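PDB 7KV2: RagB/SusD family nutrient uptake outer membrane protein from Bacteroides thetaiotaomicron, which probably binds beta-glucan at the bacterial surface as the SusD-like glycan-binding protein of an outer-membrane nutrient uptake system. Local coordinates for residues Cys343-Ala348 with Thr371-Glu376; Asp80-Gly85 with Pro323-Thr328; Ser304-Pro309 with Ser363-Tyr368; Thr297-Leu302 with Glu376-Ile381. All coordinates share one frame; numbering follows the deposited sequence.

Interaction 1 (Cys343-Ala348 with Thr371-Glu376)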
loop_
_atom_site.group_PDB
_atom_site.type_symbol
_atom_site.label_atom_id
_atom_site.label_comp_id
_atom_site.label_asym_id
_atom_site.label_seq_id
_atom_site.Cartn_x
_atom_site.Cartn_y
_atom_site.Cartn_z
ATOM N N CYS A 343 7.276 9.912 12.108
ATOM C CA CYS A 343 8.640 9.602 12.623
ATOM C C CYS A 343 8.562 9.525 14.149
ATOM O O CYS A 343 8.453 10.557 14.782
ATOM C CB CYS A 343 9.627 10.691 12.223
ATOM S SG CYS A 343 9.595 11.188 10.491
ATOM N N TRP A 344 8.595 8.327 14.721
ATOM C CA TRP A 344 8.554 8.130 16.183
ATOM C C TRP A 344 10.009 8.070 16.634
ATOM O O TRP A 344 10.740 7.216 16.147
ATOM C CB TRP A 344 7.751 6.889 16.579
ATOM C CG TRP A 344 7.895 6.556 18.027
ATOM C CD1 TRP A 344 7.598 7.361 19.093
ATOM C CD2 TRP A 344 8.384 5.329 18.577
ATOM N NE1 TRP A 344 7.851 6.705 20.271
ATOM C CE2 TRP A 344 8.314 5.444 19.980
ATOM C CE3 TRP A 344 8.793 4.112 18.024
ATOM C CZ2 TRP A 344 8.767 4.442 20.832
ATOM C CZ3 TRP A 344 9.176 3.096 18.874
ATOM C CH2 TRP A 344 9.168 3.259 20.258
ATOM N N ASN A 345 10.434 9.050 17.431
ATOM C CA ASN A 345 11.824 9.161 17.924
ATOM C C ASN A 345 11.982 8.242 19.134
ATOM O O ASN A 345 11.964 8.720 20.326
ATOM C CB ASN A 345 12.159 10.627 18.221
ATOM C CG ASN A 345 13.646 10.868 18.341
ATOM O OD1 ASN A 345 14.422 9.933 18.513
ATOM N ND2 ASN A 345 14.039 12.131 18.200
ATOM N N ALA A 346 12.151 6.955 18.868
ATOM C CA ALA A 346 12.313 5.914 19.890
ATOM C C ALA A 346 13.496 6.262 20.782
ATOM O O ALA A 346 13.384 6.044 22.015
ATOM C CB ALA A 346 12.528 4.573 19.247
ATOM N N GLN A 347 14.623 6.682 20.195
ATOM C CA GLN A 347 15.841 6.926 21.012
ATOM C C GLN A 347 15.603 8.116 21.945
ATOM O O GLN A 347 15.977 8.001 23.117
ATOM C CB GLN A 347 17.102 7.162 20.185
ATOM C CG GLN A 347 18.370 7.161 21.035
ATOM C CD GLN A 347 18.523 5.882 21.834
ATOM O OE1 GLN A 347 18.459 4.781 21.289
ATOM N NE2 GLN A 347 18.746 6.038 23.128
ATOM N N ALA A 348 14.972 9.193 21.468
ATOM C CA ALA A 348 14.687 10.389 22.305
ATOM C C ALA A 348 13.839 9.972 23.504
ATOM O O ALA A 348 14.054 10.490 24.638
ATOM C CB ALA A 348 14.017 11.466 21.486
ATOM N N THR A 371 18.436 4.679 12.882
ATOM C CA THR A 371 18.465 6.160 12.926
ATOM C C THR A 371 17.944 6.668 14.269
ATOM O O THR A 371 18.018 7.909 14.480
ATOM C CB THR A 371 17.596 6.752 11.817
ATOM O OG1 THR A 371 16.268 6.277 12.066
ATOM C CG2 THR A 371 18.085 6.346 10.449
ATOM N N GLY A 372 17.349 5.808 15.099
ATOM C CA GLY A 372 16.580 6.278 16.276
ATOM C C GLY A 372 15.113 6.560 15.954
ATOM O O GLY A 372 14.308 6.717 16.910
ATOM N N PHE A 373 14.725 6.586 14.670
ATOM C CA PHE A 373 13.336 6.859 14.238
ATOM C C PHE A 373 12.733 5.607 13.632
ATOM O O PHE A 373 13.426 4.903 12.810
ATOM C CB PHE A 373 13.263 7.969 13.193
ATOM C CG PHE A 373 13.751 9.326 13.655
ATOM C CD1 PHE A 373 12.932 10.159 14.398
ATOM C CD2 PHE A 373 15.014 9.782 13.304
ATOM C CE1 PHE A 373 13.379 11.404 14.812
ATOM C CE2 PHE A 373 15.431 11.065 13.662
ATOM C CZ PHE A 373 14.624 11.856 14.445
ATOM N N PHE A 374 11.467 5.386 13.937
ATOM C CA PHE A 374 10.651 4.294 13.355
ATOM C C PHE A 374 9.348 4.855 12.806
ATOM O O PHE A 374 8.949 5.979 13.181
ATOM C CB PHE A 374 10.466 3.159 14.378
ATOM C CG PHE A 374 11.772 2.546 14.828
ATOM C CD1 PHE A 374 12.533 3.145 15.815
ATOM C CD2 PHE A 374 12.300 1.449 14.163
ATOM C CE1 PHE A 374 13.768 2.628 16.164
ATOM C CE2 PHE A 374 13.527 0.924 14.537
ATOM C CZ PHE A 374 14.251 1.504 15.555
ATOM N N LEU A 375 8.715 4.095 11.917
ATOM C CA LEU A 375 7.496 4.549 11.204
ATOM C C LEU A 375 6.327 4.421 12.182
ATOM O O LEU A 375 5.771 3.320 12.383
ATOM C CB LEU A 375 7.282 3.712 9.948
ATOM C CG LEU A 375 6.051 4.081 9.123
ATOM C CD1 LEU A 375 6.186 5.476 8.537
ATOM C CD2 LEU A 375 5.854 3.075 8.007
ATOM N N GLU A 376 5.935 5.555 12.746
ATOM C CA GLU A 376 4.859 5.634 13.756
ATOM C C GLU A 376 3.537 5.130 13.209
ATOM O O GLU A 376 2.794 4.506 13.979
ATOM C CB GLU A 376 4.781 7.078 14.253
ATOM C CG GLU A 376 3.678 7.320 15.274
ATOM C CD GLU A 376 3.771 6.553 16.584
ATOM O OE1 GLU A 376 4.739 5.808 16.779
ATOM O OE2 GLU A 376 2.807 6.626 17.361
#
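Trp344 and Phe374 form the hydrogen-bonded pair in the middle of a small two-stranded antiparallel sheet, strand 343-345 against strand 373-375, within the SusD family region. Trp344 N donates to Phe374 O at 2.8 Å with a nearly straight N-H...O angle of 172°, and Phe374 N returns a bond to Trp344 O at 3.0 Å. The non-hydrogen-bonded pairs Cys343-Leu375 and Asn345-Phe373 flank it. The side chains sort by face. On the face of Trp344 and Phe374, Phe374 CB lies at the indole edge near CE3, and Ala346 CB rests 3.7 Å from Phe374 CD1. Set anti to the backbone N (chi1 170°), Trp344 CG lies 3.5 Å from Glu376 OE1, and Trp344 CB is nearer at 3.2 Å. Both polar ends have partners farther out: Glu376 OE1 bonds His315, whose ring stacks on Trp344, and Trp344 NE1 bonds Asp313. On the face of Cys343, Asn345 and Phe373, Asn345 OD1 lies over the Phe373 ring and ND2 comes to 3.5 Å from Phe373 CE1. The amide and ring planes are 42° apart, a tilted contact and not a flat stack. Asn345 is also the N-cap of helix 346-355, its OD1 accepting from Ala348 N, so one side chain both meets the neighbouring strand and caps the helix. Gln347 N adds a weak bond to Gly372 O. Gly372 takes a positive phi, where a CB would press on Gln347 and on the preceding carbonyl. An ST turn leads into strand 373-375: Thr371 OG1 accepts from Phe373 N at 3.0 Å.

Interaction 2 (Asp80-Gly85 with Pro323-Thr328)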
loop_
_atom_site.group_PDB
_atom_site.type_symbol
_atom_site.label_atom_id
_atom_site.label_comp_id
_atom_site.label_asym_id
_atom_site.label_seq_id
_atom_site.Cartn_x
_atom_site.Cartn_y
_atom_site.Cartn_z
ATOM N N ASP A 80 12.775 7.484 1.699
ATOM C CA ASP A 80 12.140 7.894 2.991
ATOM C C ASP A 80 12.544 6.989 4.149
ATOM O O ASP A 80 12.627 7.486 5.303
ATOM C CB ASP A 80 10.613 7.889 2.873
ATOM C CG ASP A 80 10.075 8.985 1.982
ATOM O OD1 ASP A 80 10.764 10.009 1.828
ATOM O OD2 ASP A 80 9.014 8.768 1.398
ATOM N N LEU A 81 12.774 5.707 3.867
ATOM C CA LEU A 81 13.073 4.660 4.864
ATOM C C LEU A 81 14.406 4.035 4.520
ATOM O O LEU A 81 14.791 4.050 3.296
ATOM C CB LEU A 81 11.989 3.572 4.818
ATOM C CG LEU A 81 10.540 4.028 4.884
ATOM C CD1 LEU A 81 9.615 2.815 4.768
ATOM C CD2 LEU A 81 10.251 4.762 6.193
ATOM N N TRP A 82 15.015 3.384 5.485
ATOM C CA TRP A 82 16.073 2.389 5.217
ATOM C C TRP A 82 15.433 0.987 5.177
ATOM O O TRP A 82 14.162 0.856 5.155
ATOM C CB TRP A 82 17.196 2.524 6.252
ATOM C CG TRP A 82 17.895 3.850 6.209
ATOM C CD1 TRP A 82 18.039 4.712 7.263
ATOM C CD2 TRP A 82 18.564 4.474 5.091
ATOM N NE1 TRP A 82 18.736 5.827 6.886
ATOM C CE2 TRP A 82 19.111 5.683 5.568
ATOM C CE3 TRP A 82 18.840 4.090 3.767
ATOM C CZ2 TRP A 82 19.828 6.557 4.736
ATOM C CZ3 TRP A 82 19.587 4.933 2.957
ATOM C CH2 TRP A 82 20.031 6.174 3.426
ATOM N N VAL A 83 16.258 -0.058 5.117
ATOM C CA VAL A 83 15.752 -1.450 5.008
ATOM C C VAL A 83 15.873 -2.128 6.365
ATOM O O VAL A 83 14.895 -2.761 6.804
ATOM C CB VAL A 83 16.467 -2.208 3.876
ATOM C CG1 VAL A 83 15.935 -3.622 3.788
ATOM C CG2 VAL A 83 16.318 -1.484 2.544
ATOM N N GLY A 84 17.014 -1.987 7.024
ATOM C CA GLY A 84 17.234 -2.458 8.395
ATOM C C GLY A 84 17.414 -3.975 8.489
ATOM O O GLY A 84 17.907 -4.580 7.529
ATOM N N GLY A 85 16.983 -4.555 9.615
ATOM C CA GLY A 85 17.262 -5.958 9.969
ATOM C C GLY A 85 18.654 -6.101 10.540
ATOM O O GLY A 85 19.310 -5.058 10.858
ATOM N N PRO A 323 13.719 1.371 9.414
ATOM C CA PRO A 323 13.913 2.618 10.167
ATOM C C PRO A 323 13.589 3.800 9.255
ATOM O O PRO A 323 13.690 3.688 8.020
ATOM C CB PRO A 323 15.417 2.754 10.434
ATOM C CG PRO A 323 15.995 1.430 10.126
ATOM C CD PRO A 323 14.974 0.622 9.353
ATOM N N VAL A 324 13.057 4.864 9.845
ATOM C CA VAL A 324 12.784 6.107 9.093
ATOM C C VAL A 324 14.097 6.915 9.012
ATOM O O VAL A 324 14.787 7.057 10.029
ATOM C CB VAL A 324 11.660 6.922 9.752
ATOM C CG1 VAL A 324 11.539 8.268 9.051
ATOM C CG2 VAL A 324 10.357 6.132 9.775
ATOM N N ARG A 325 14.463 7.333 7.796
ATOM C CA ARG A 325 15.687 8.144 7.540
ATOM C C ARG A 325 15.657 9.435 8.346
ATOM O O ARG A 325 14.599 10.097 8.452
ATOM C CB ARG A 325 15.818 8.468 6.055
ATOM C CG ARG A 325 15.908 7.235 5.170
ATOM C CD ARG A 325 16.087 7.674 3.750
ATOM N NE ARG A 325 16.219 6.569 2.808
ATOM C CZ ARG A 325 16.964 6.623 1.709
ATOM N NH1 ARG A 325 17.745 7.666 1.462
ATOM N NH2 ARG A 325 16.981 5.595 0.890
ATOM N N LYS A 326 16.784 9.771 8.957
ATOM C CA LYS A 326 16.957 11.090 9.615
ATOM C C LYS A 326 16.500 12.189 8.653
ATOM O O LYS A 326 15.802 13.128 9.103
ATOM C CB LYS A 326 18.416 11.267 10.039
ATOM C CG LYS A 326 18.753 12.545 10.790
ATOM C CD LYS A 326 20.239 12.675 11.131
ATOM C CE LYS A 326 20.534 13.869 12.015
ATOM N NZ LYS A 326 21.989 14.041 12.231
ATOM N N GLU A 327 16.812 12.069 7.363
ATOM C CA GLU A 327 16.465 13.120 6.377
ATOM C C GLU A 327 14.943 13.261 6.251
ATOM O O GLU A 327 14.475 14.362 5.934
ATOM C CB GLU A 327 17.117 12.820 5.029
ATOM C CG GLU A 327 18.653 12.880 5.101
ATOM C CD GLU A 327 19.373 11.771 5.880
ATOM O OE1 GLU A 327 18.857 10.639 5.987
ATOM O OE2 GLU A 327 20.491 12.010 6.330
ATOM N N THR A 328 14.187 12.185 6.479
ATOM C CA THR A 328 12.705 12.229 6.429
ATOM C C THR A 328 12.213 13.098 7.575
ATOM O O THR A 328 11.447 14.037 7.353
ATOM C CB THR A 328 12.121 10.805 6.465
ATOM O OG1 THR A 328 12.531 10.131 5.276
ATOM C CG2 THR A 328 10.628 10.812 6.573
HETATM O O HOH W 1 15.517 2.996 1.025
HETATM O O HOH W 2 19.235 8.578 8.003
#
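Leu81 and Val324 make a single backbone bridge, CA to CA 4.5 Å, with Trp82 N donating to Pro323 O and Arg325 N to Asp80 O. Beside this bridge sits a cation-pi stack, which joins the loop before helix 92-98 to the start of helix 326-331 and so ties the two family regions of the SusD fold together. The guanidinium of Arg325 lies over the six-membered ring of Trp82, CZ 3.7 Å from its centroid and the planes 14° apart. The Arg325 chain is extended from CG to NE, and CG makes a CH-pi contact over the five-membered ring, 3.6 Å from that centroid. Arg325 NE fixes the rotation, donating to Leu81 O at 2.9 Å and 177°; the carbonyl lies in the guanidinium plane, although the donor stands above the carbonyl plane. An alanine in place of Trp82 would probably leave this guanidinium with one flat face uncovered and its charge without the pi partner. Asp80 O accepts twice, the second time from Thr328 OG1, which lies on a lone pair in the carbonyl plane at 2.6 Å. At the indole edge, Trp82 NE1 donates to a water 3.0 Å away, which also accepts from Lys326 N and donates to Glu327 OE1.

Interaction 3 (Ser304-Pro309 with Ser363-Tyr368)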
loop_
_atom_site.group_PDB
_atom_site.type_symbol
_atom_site.label_atom_id
_atom_site.label_comp_id
_atom_site.label_asym_id
_atom_site.label_seq_id
_atom_site.Cartn_x
_atom_site.Cartn_y
_atom_site.Cartn_z
ATOM N N SER A 304 9.111 -2.324 14.008
ATOM C CA SER A 304 9.275 -1.765 15.371
ATOM C C SER A 304 10.648 -2.116 15.924
ATOM O O SER A 304 11.326 -3.016 15.415
ATOM C CB SER A 304 8.129 -2.225 16.189
ATOM O OG SER A 304 6.925 -1.698 15.608
ATOM N N PRO A 305 11.129 -1.363 16.924
ATOM C CA PRO A 305 12.522 -1.449 17.360
ATOM C C PRO A 305 12.784 -2.822 17.990
ATOM O O PRO A 305 11.986 -3.381 18.708
ATOM C CB PRO A 305 12.731 -0.364 18.406
ATOM C CG PRO A 305 11.468 0.457 18.372
ATOM C CD PRO A 305 10.382 -0.341 17.670
ATOM N N TYR A 306 13.952 -3.361 17.671
ATOM C CA TYR A 306 14.391 -4.685 18.147
ATOM C C TYR A 306 14.671 -4.618 19.655
ATOM O O TYR A 306 15.458 -3.732 20.122
ATOM C CB TYR A 306 15.618 -5.100 17.336
ATOM C CG TYR A 306 15.984 -6.565 17.442
ATOM C CD1 TYR A 306 15.085 -7.555 17.122
ATOM C CD2 TYR A 306 17.278 -6.944 17.815
ATOM C CE1 TYR A 306 15.434 -8.899 17.163
ATOM C CE2 TYR A 306 17.643 -8.274 17.848
ATOM C CZ TYR A 306 16.732 -9.245 17.504
ATOM O OH TYR A 306 17.075 -10.557 17.533
ATOM N N ILE A 307 14.020 -5.520 20.390
ATOM C CA ILE A 307 14.132 -5.693 21.865
ATOM C C ILE A 307 13.885 -4.340 22.550
ATOM O O ILE A 307 14.562 -3.987 23.556
ATOM C CB ILE A 307 15.443 -6.360 22.275
ATOM C CG1 ILE A 307 15.869 -7.412 21.236
ATOM C CG2 ILE A 307 15.297 -6.948 23.666
ATOM C CD1 ILE A 307 17.186 -8.095 21.566
ATOM N N TRP A 308 12.911 -3.603 22.017
ATOM C CA TRP A 308 12.293 -2.464 22.752
ATOM C C TRP A 308 11.715 -2.983 24.065
ATOM O O TRP A 308 11.118 -4.057 24.106
ATOM C CB TRP A 308 11.211 -1.813 21.888
ATOM C CG TRP A 308 10.546 -0.654 22.554
ATOM C CD1 TRP A 308 9.346 -0.668 23.195
ATOM C CD2 TRP A 308 11.054 0.683 22.660
ATOM N NE1 TRP A 308 9.048 0.595 23.640
ATOM C CE2 TRP A 308 10.080 1.438 23.359
ATOM C CE3 TRP A 308 12.181 1.344 22.174
ATOM C CZ2 TRP A 308 10.257 2.791 23.634
ATOM C CZ3 TRP A 308 12.343 2.686 22.432
ATOM C CH2 TRP A 308 11.405 3.390 23.189
ATOM N N PRO A 309 11.867 -2.237 25.181
ATOM C CA PRO A 309 11.125 -2.575 26.400
ATOM C C PRO A 309 9.603 -2.327 26.245
ATOM O O PRO A 309 9.146 -1.215 26.447
ATOM C CB PRO A 309 11.817 -1.674 27.426
ATOM C CG PRO A 309 12.289 -0.468 26.630
ATOM C CD PRO A 309 12.754 -1.069 25.317
ATOM N N SER A 363 17.709 0.707 27.107
ATOM C CA SER A 363 18.089 0.810 25.679
ATOM C C SER A 363 17.201 -0.154 24.872
ATOM O O SER A 363 16.620 -1.082 25.452
ATOM C CB SER A 363 19.555 0.519 25.481
ATOM O OG SER A 363 19.844 -0.824 25.848
ATOM N N TYR A 364 17.125 0.041 23.570
ATOM C CA TYR A 364 16.717 -1.040 22.642
ATOM C C TYR A 364 17.999 -1.500 21.940
ATOM O O TYR A 364 19.012 -0.825 22.123
ATOM C CB TYR A 364 15.572 -0.621 21.707
ATOM C CG TYR A 364 15.928 0.369 20.632
ATOM C CD1 TYR A 364 15.872 1.725 20.874
ATOM C CD2 TYR A 364 16.292 -0.028 19.356
ATOM C CE1 TYR A 364 16.211 2.652 19.915
ATOM C CE2 TYR A 364 16.627 0.889 18.377
ATOM C CZ TYR A 364 16.618 2.236 18.659
ATOM O OH TYR A 364 16.915 3.190 17.742
ATOM N N THR A 365 17.894 -2.521 21.103
ATOM C CA THR A 365 18.988 -3.090 20.296
ATOM C C THR A 365 18.961 -2.489 18.888
ATOM O O THR A 365 18.108 -2.861 18.086
ATOM C CB THR A 365 18.944 -4.621 20.338
ATOM O OG1 THR A 365 19.063 -5.015 21.710
ATOM C CG2 THR A 365 20.075 -5.226 19.537
ATOM N N THR A 366 19.843 -1.522 18.636
ATOM C CA THR A 366 19.949 -0.861 17.320
ATOM C C THR A 366 20.387 -1.933 16.323
ATOM O O THR A 366 21.216 -2.798 16.709
ATOM C CB THR A 366 20.892 0.356 17.350
ATOM O OG1 THR A 366 22.245 -0.029 17.661
ATOM C CG2 THR A 366 20.430 1.408 18.347
ATOM N N ARG A 367 19.817 -1.921 15.135
ATOM C CA ARG A 367 20.197 -2.889 14.082
ATOM C C ARG A 367 20.769 -2.122 12.893
ATOM O O ARG A 367 21.114 -0.957 13.036
ATOM C CB ARG A 367 18.991 -3.761 13.761
ATOM C CG ARG A 367 18.708 -4.792 14.829
ATOM C CD ARG A 367 17.713 -5.829 14.326
ATOM N NE ARG A 367 18.241 -7.159 14.487
ATOM C CZ ARG A 367 17.658 -8.246 14.052
ATOM N NH1 ARG A 367 16.501 -8.157 13.422
ATOM N NH2 ARG A 367 18.219 -9.425 14.274
ATOM N N TYR A 368 20.888 -2.775 11.750
ATOM C CA TYR A 368 21.507 -2.179 10.564
ATOM C C TYR A 368 20.699 -0.949 10.149
ATOM O O TYR A 368 19.454 -0.991 10.157
ATOM C CB TYR A 368 21.582 -3.268 9.505
ATOM C CG TYR A 368 22.216 -2.834 8.224
ATOM C CD1 TYR A 368 23.425 -2.149 8.213
ATOM C CD2 TYR A 368 21.578 -3.064 7.022
ATOM C CE1 TYR A 368 23.984 -1.725 7.007
ATOM C CE2 TYR A 368 22.138 -2.669 5.823
ATOM C CZ TYR A 368 23.344 -1.992 5.820
ATOM O OH TYR A 368 23.842 -1.584 4.624
HETATM O O HOH W 3 16.116 -2.045 16.333
HETATM O O HOH W 4 17.570 -4.248 23.847
#
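Tyr306 and Arg367 carry the contact between a type II beta turn, Pro305 to Trp308, and the irregular segment 363-368, both in the SusD family region. The charged interaction across the contact is a cation-pi stack. The guanidinium lies on the phenol ring with planes 13° apart, and Arg367 CZ stands 3.7 Å from the ring centroid, almost on its normal. Arg367 CD adds a CH-pi contact over the same face, while Ile307 CG1 lies against the opposite one. A bend at chi3 (126°) places Arg367 NE over the ring, 3.5 Å from Tyr306 CD2. Beyond the ring, Arg367 NH1 bonds Trp319 O, and NH2 bonds a bis-tris molecule probably left from crystallisation. An alanine at Tyr306 would probably leave the guanidinium without its pi partner and freer to turn about its remaining polar bonds.

The direct backbone interaction is one hydrogen bond, Thr365 N to Tyr306 O at 2.9 Å. Thr365 CG2 lies at the edge of the Tyr306 ring, 3.7 Å from CD2.

Apolar contacts gather round Tyr364, whose CG takes the crowded position between backbone N and carbonyl carbon (chi1 71°). Two partners meet its ring: Pro305 CB over one face, 3.7 Å from CD2, and Trp308, whose indole edge receives Tyr364 CD1 in its plane, 3.9 Å from CE3. The phenol OH bonds Asp370.

Two waters bridge the segments. One accepts from Tyr306 N and donates to Thr365 O; another donates to Ile307 O at 3.0 Å and lies 2.7 Å from Thr365 OG1.

Interaction 4 (Thr297-Leu302 with Glu376-Ile381)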
loop_
_atom_site.group_PDB
_atom_site.type_symbol
_atom_site.label_atom_id
_atom_site.label_comp_id
_atom_site.label_asym_id
_atom_site.label_seq_id
_atom_site.Cartn_x
_atom_site.Cartn_y
_atom_site.Cartn_z
ATOM N N THR A 297 -1.966 -8.539 11.120
ATOM C CA THR A 297 -0.864 -8.234 10.193
ATOM C C THR A 297 0.448 -8.428 10.921
ATOM O O THR A 297 0.533 -8.185 12.117
ATOM C CB THR A 297 -0.989 -6.818 9.597
ATOM O OG1 THR A 297 0.152 -6.564 8.812
ATOM C CG2 THR A 297 -1.088 -5.715 10.617
ATOM N N ALA A 298 1.471 -8.799 10.182
ATOM C CA ALA A 298 2.849 -8.881 10.681
ATOM C C ALA A 298 3.515 -7.510 10.635
ATOM O O ALA A 298 4.615 -7.394 11.192
ATOM C CB ALA A 298 3.627 -9.846 9.799
ATOM N N LEU A 299 2.925 -6.523 9.942
ATOM C CA LEU A 299 3.685 -5.278 9.571
ATOM C C LEU A 299 4.315 -4.639 10.809
ATOM O O LEU A 299 5.512 -4.329 10.783
ATOM C CB LEU A 299 2.823 -4.330 8.738
ATOM C CG LEU A 299 3.439 -2.971 8.430
ATOM C CD1 LEU A 299 4.713 -3.101 7.622
ATOM C CD2 LEU A 299 2.491 -2.034 7.717
ATOM N N PRO A 300 3.573 -4.398 11.915
ATOM C CA PRO A 300 4.156 -3.744 13.094
ATOM C C PRO A 300 5.333 -4.531 13.677
ATOM O O PRO A 300 6.251 -3.916 14.137
ATOM C CB PRO A 300 2.974 -3.590 14.051
ATOM C CG PRO A 300 1.781 -3.554 13.135
ATOM C CD PRO A 300 2.125 -4.575 12.074
ATOM N N THR A 301 5.299 -5.857 13.648
ATOM C CA THR A 301 6.435 -6.674 14.148
ATOM C C THR A 301 7.651 -6.359 13.264
ATOM O O THR A 301 8.775 -6.202 13.787
ATOM C CB THR A 301 6.106 -8.171 14.168
ATOM O OG1 THR A 301 5.066 -8.417 15.138
ATOM C CG2 THR A 301 7.339 -8.979 14.526
ATOM N N LEU A 302 7.470 -6.289 11.951
ATOM C CA LEU A 302 8.610 -6.089 11.000
ATOM C C LEU A 302 9.363 -4.793 11.302
ATOM O O LEU A 302 10.610 -4.863 11.379
ATOM C CB LEU A 302 8.092 -6.065 9.566
ATOM C CG LEU A 302 7.599 -7.419 9.070
ATOM C CD1 LEU A 302 6.872 -7.312 7.746
ATOM C CD2 LEU A 302 8.756 -8.389 8.940
ATOM N N GLU A 376 5.935 5.555 12.746
ATOM C CA GLU A 376 4.859 5.634 13.756
ATOM C C GLU A 376 3.537 5.130 13.209
ATOM O O GLU A 376 2.794 4.506 13.979
ATOM C CB GLU A 376 4.781 7.078 14.253
ATOM C CG GLU A 376 3.678 7.320 15.274
ATOM C CD GLU A 376 3.771 6.553 16.584
ATOM O OE1 GLU A 376 4.739 5.808 16.779
ATOM O OE2 GLU A 376 2.807 6.626 17.361
ATOM N N LYS A 377 3.227 5.362 11.925
ATOM C CA LYS A 377 1.918 5.013 11.350
ATOM C C LYS A 377 1.567 3.550 11.621
ATOM O O LYS A 377 0.379 3.249 11.830
ATOM C CB LYS A 377 1.889 5.247 9.851
ATOM C CG LYS A 377 2.038 6.702 9.458
ATOM C CD LYS A 377 2.070 6.908 7.969
ATOM C CE LYS A 377 2.288 8.364 7.590
ATOM N NZ LYS A 377 2.313 8.612 6.119
ATOM N N TYR A 378 2.542 2.646 11.520
ATOM C CA TYR A 378 2.327 1.182 11.597
ATOM C C TYR A 378 3.182 0.572 12.709
ATOM O O TYR A 378 3.438 -0.643 12.702
ATOM C CB TYR A 378 2.533 0.539 10.221
ATOM C CG TYR A 378 1.462 0.951 9.235
ATOM C CD1 TYR A 378 0.120 0.692 9.501
ATOM C CD2 TYR A 378 1.776 1.652 8.079
ATOM C CE1 TYR A 378 -0.866 1.097 8.621
ATOM C CE2 TYR A 378 0.802 2.024 7.177
ATOM C CZ TYR A 378 -0.522 1.744 7.444
ATOM O OH TYR A 378 -1.497 2.107 6.558
ATOM N N ALA A 379 3.628 1.390 13.656
ATOM C CA ALA A 379 4.397 0.929 14.817
ATOM C C ALA A 379 3.516 0.011 15.684
ATOM O O ALA A 379 2.275 0.128 15.680
ATOM C CB ALA A 379 4.868 2.101 15.613
ATOM N N ALA A 380 4.176 -0.925 16.356
ATOM C CA ALA A 380 3.569 -1.821 17.361
ATOM C C ALA A 380 3.197 -0.981 18.590
ATOM O O ALA A 380 4.097 -0.415 19.291
ATOM C CB ALA A 380 4.505 -2.940 17.703
ATOM N N ILE A 381 1.895 -0.853 18.820
ATOM C CA ILE A 381 1.385 -0.020 19.955
ATOM C C ILE A 381 0.855 -0.978 21.014
ATOM O O ILE A 381 0.078 -1.873 20.673
ATOM C CB ILE A 381 0.304 0.960 19.492
ATOM C CG1 ILE A 381 0.825 1.864 18.380
ATOM C CG2 ILE A 381 -0.269 1.745 20.685
ATOM C CD1 ILE A 381 2.037 2.677 18.772
#
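Tyr378 and Ala380 pack on Leu299 and Pro300 in a buried, apolar contact within the SusD family region, joining the 3-10 turn and loop after strand 373-375 to the short helix 299-303. The contact buries 207 Å² over both segments and has no hydrogen bond across it. Segment 376-381 opens with the 3-10 turn at Glu376 and Lys377; Lys377 NZ goes elsewhere, to a salt bridge with Glu460. The turn is held by Ala379 N donating to Glu376 O at 3.2 Å, and it presents Tyr378 to the helix. There, Leu299 CD2 packs against the root of the aromatic side chain, 3.5 Å from Tyr378 CG and 3.6 Å from CB, coming at the ring obliquely. Leu299 CG, anti to its backbone N (chi1 174°), comes to 4.0 Å from Tyr378 CB. The far end of the tyrosine leads away: OH bonds Arg401 N and the ring meets Phe263 edge to face. Tyr378 O turns to the proline instead. It is buried with no hydrogen-bonding partner in the model, and takes a CA-H...O contact from Pro300 CA at 3.2 Å, with Pro300 CB and CG close by, so within this contact its neighbours are C-H groups of the proline. At Ala380, CB packs on Pro300 CB at 4.0 Å, and the backbone N bonds Ser304 OG, which also bonds Pro300 O, so the serine ties the loop to the helix. The turn leading into the helix carries a capping bond, Thr297 OG1 accepting from Leu299 N at 3.0 Å and 168°.

Overall arrangement
Interactions 1, 2 and 4 are buried, whereas interaction 3 is only partly so and lies farthest from the chain centre, about 25 Å against 14 Å for interaction 4. The chemistry differs: a regular strand pair in interaction 1, apolar packing around a buried carbonyl in interaction 4, and an arginine-aromatic stack with waters in both buried interaction 2 and more exposed interaction 3. Interaction 2 alone spans both family regions. Neighbours are joined by probable hydrogen bonds: Phe373 O with Val324 N and Thr371 OG1 with Val324 O link interactions 1 and 2, Gly85 O with Tyr368 N links 2 and 3, and Ser304 OG with Ala380 N links 3 and 4. Interactions 1 and 4 share Glu376.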